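Long-range contact in citryl-spermidine/3,4-dihydroxybenzoyl-citryl-spermidine:spermidine ligase (PDB 3TO3), which catalyses the ATP-dependent condensation of spermidine with citryl-spermidine intermediates in the biosynthesis of the siderophore petrobactin: residues B[427-433]-B[550-556]. Numbering follows the deposited sequence. Where two conformers were deposited one is given.
Sequences HLVVEHG and YPHLKDR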
# COMPACT_ATOMS: atom_id res chain seq x y z
N HIS B 427 42.31 -3.48 7.30
CA HIS B 427 43.06 -4.54 7.95
C HIS B 427 42.27 -5.86 8.04
O HIS B 427 42.82 -6.92 7.75
CB HIS B 427 43.52 -4.11 9.33
CG HIS B 427 44.43 -5.09 9.98
ND1 HIS B 427 45.79 -5.08 9.78
CD2 HIS B 427 44.18 -6.13 10.81
CE1 HIS B 427 46.35 -6.07 10.46
NE2 HIS B 427 45.39 -6.72 11.11
N LEU B 428 41.01 -5.78 8.47
CA LEU B 428 40.10 -6.93 8.53
C LEU B 428 40.01 -7.62 7.17
O LEU B 428 40.03 -8.84 7.09
CB LEU B 428 38.70 -6.47 8.94
CG LEU B 428 38.43 -6.41 10.43
CD1 LEU B 428 37.07 -5.84 10.74
CD2 LEU B 428 38.57 -7.82 11.02
N VAL B 429 39.88 -6.83 6.11
CA VAL B 429 39.80 -7.37 4.77
C VAL B 429 41.08 -8.13 4.39
O VAL B 429 41.03 -9.28 3.96
CB VAL B 429 39.53 -6.27 3.72
CG1 VAL B 429 39.91 -6.75 2.31
CG2 VAL B 429 38.07 -5.84 3.78
N VAL B 430 42.22 -7.48 4.59
CA VAL B 430 43.50 -8.04 4.08
C VAL B 430 44.08 -9.16 4.95
O VAL B 430 44.60 -10.18 4.46
CB VAL B 430 44.53 -6.92 3.90
CG1 VAL B 430 45.83 -7.47 3.35
CG2 VAL B 430 43.95 -5.76 3.02
N GLU B 431 44.04 -8.97 6.25
CA GLU B 431 44.61 -9.98 7.14
C GLU B 431 43.62 -11.11 7.30
O GLU B 431 44.03 -12.25 7.41
CB GLU B 431 44.97 -9.38 8.51
CG GLU B 431 45.26 -10.43 9.59
CD GLU B 431 46.75 -10.56 9.91
OE1 GLU B 431 47.26 -9.76 10.74
OE2 GLU B 431 47.41 -11.46 9.34
N HIS B 432 42.34 -10.79 7.43
CA HIS B 432 41.33 -11.81 7.66
C HIS B 432 40.43 -12.29 6.51
O HIS B 432 39.69 -13.26 6.70
CB HIS B 432 40.50 -11.41 8.88
CG HIS B 432 41.34 -11.22 10.10
ND1 HIS B 432 41.86 -12.28 10.79
CD2 HIS B 432 41.79 -10.10 10.71
CE1 HIS B 432 42.60 -11.83 11.79
NE2 HIS B 432 42.57 -10.51 11.77
N GLY B 433 40.52 -11.66 5.34
CA GLY B 433 39.54 -11.88 4.28
C GLY B 433 38.07 -11.65 4.62
O GLY B 433 37.18 -12.30 4.09
N TYR B 550 53.40 -4.70 8.23
CA TYR B 550 53.04 -6.11 8.11
C TYR B 550 53.45 -6.69 6.75
O TYR B 550 52.61 -6.91 5.89
CB TYR B 550 51.54 -6.32 8.40
CG TYR B 550 51.12 -5.74 9.73
CD1 TYR B 550 50.41 -4.55 9.82
CD2 TYR B 550 51.47 -6.36 10.91
CE1 TYR B 550 50.05 -4.01 11.05
CE2 TYR B 550 51.12 -5.84 12.15
CZ TYR B 550 50.42 -4.67 12.22
OH TYR B 550 50.10 -4.19 13.48
N PRO B 551 54.76 -6.94 6.58
CA PRO B 551 55.35 -7.51 5.36
C PRO B 551 54.69 -8.83 4.95
O PRO B 551 54.55 -9.13 3.76
CB PRO B 551 56.81 -7.78 5.76
CG PRO B 551 57.07 -6.90 6.89
CD PRO B 551 55.77 -6.73 7.63
N HIS B 552 54.30 -9.63 5.94
CA HIS B 552 53.65 -10.90 5.62
C HIS B 552 52.33 -10.66 4.85
O HIS B 552 51.79 -11.56 4.20
CB HIS B 552 53.45 -11.74 6.88
CG HIS B 552 52.45 -11.18 7.85
ND1 HIS B 552 52.80 -10.30 8.85
CD2 HIS B 552 51.12 -11.39 7.98
CE1 HIS B 552 51.72 -9.99 9.55
NE2 HIS B 552 50.69 -10.64 9.05
N LEU B 553 51.82 -9.44 4.91
CA LEU B 553 50.57 -9.14 4.22
C LEU B 553 50.79 -8.56 2.83
O LEU B 553 49.82 -8.31 2.11
CB LEU B 553 49.71 -8.19 5.07
CG LEU B 553 49.21 -8.80 6.38
CD1 LEU B 553 48.30 -7.88 7.13
CD2 LEU B 553 48.48 -10.09 6.10
N LYS B 554 52.04 -8.38 2.42
CA LYS B 554 52.32 -7.64 1.20
C LYS B 554 51.63 -8.22 -0.02
O LYS B 554 50.97 -7.51 -0.77
CB LYS B 554 53.81 -7.56 0.92
CG LYS B 554 54.16 -6.68 -0.28
CD LYS B 554 55.67 -6.69 -0.53
CE LYS B 554 56.12 -5.56 -1.44
NZ LYS B 554 56.21 -4.27 -0.70
N ASP B 555 51.79 -9.52 -0.23
CA ASP B 555 51.30 -10.13 -1.46
C ASP B 555 49.79 -10.22 -1.44
O ASP B 555 49.15 -10.22 -2.49
CB ASP B 555 51.95 -11.49 -1.71
CG ASP B 555 53.37 -11.37 -2.26
OD1 ASP B 555 53.67 -10.35 -2.94
OD2 ASP B 555 54.20 -12.30 -2.05
N ARG B 556 49.23 -10.30 -0.24
CA ARG B 556 47.78 -10.31 -0.05
C ARG B 556 47.24 -8.94 -0.37
O ARG B 556 46.22 -8.81 -1.05
CB ARG B 556 47.46 -10.62 1.40
CG ARG B 556 46.57 -11.83 1.65
CD ARG B 556 46.95 -12.39 3.01
NE ARG B 556 46.34 -13.67 3.31
CZ ARG B 556 45.19 -13.80 3.94
NH1 ARG B 556 44.51 -12.72 4.31
NH2 ARG B 556 44.71 -15.01 4.19
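Val430 and Arg556 bring the backbones closest, with CA atoms 6.4 Å apart. Residues 427-432 end helix 410-432, and Gly433 leaves the helix with positive phi. Opposite, a 3-10 turn at 551-553 runs into helix 554-560. Arg556 is extended from CG to NE and reaches the C-terminal end of helix 410-432. Arg556 NH1 donates a short, bent hydrogen bond to Val430 O (2.5 Å, N-H...O 141°), with the oxygen almost in the guanidinium plane and the donor tilted 29° from the carbonyl plane. Arg556 NH2 bonds to Phe470 O, and the Phe470 ring adds a cation-pi contact. Alongside, Val430 CG1 packs on Arg556 CB at 4.0 Å. Leu553 crosses Glu431 at about a right angle, with Leu553 CD1 3.9 Å from Glu431 CB. Bent at chi2 (105°), Glu431 turns its carboxylate to the edge of the His552 ring, where His552 NE2 gives a weak hydrogen bond to Glu431 OE2 (3.4 Å). The edge of His427 meets the face of Tyr550, with centroids 5.6 Å apart. His427 ND1 and NE2 are hydrogen-bonded to His546 and Asp335, which probably limits ring rotation. An arginine-to-carbonyl bond thus joins the last turn of helix 410-432 to helix 554-560 and its 3-10 lead-in, in the FhuF-like region of an IucA/IucC-family synthetase, away from the ATP site.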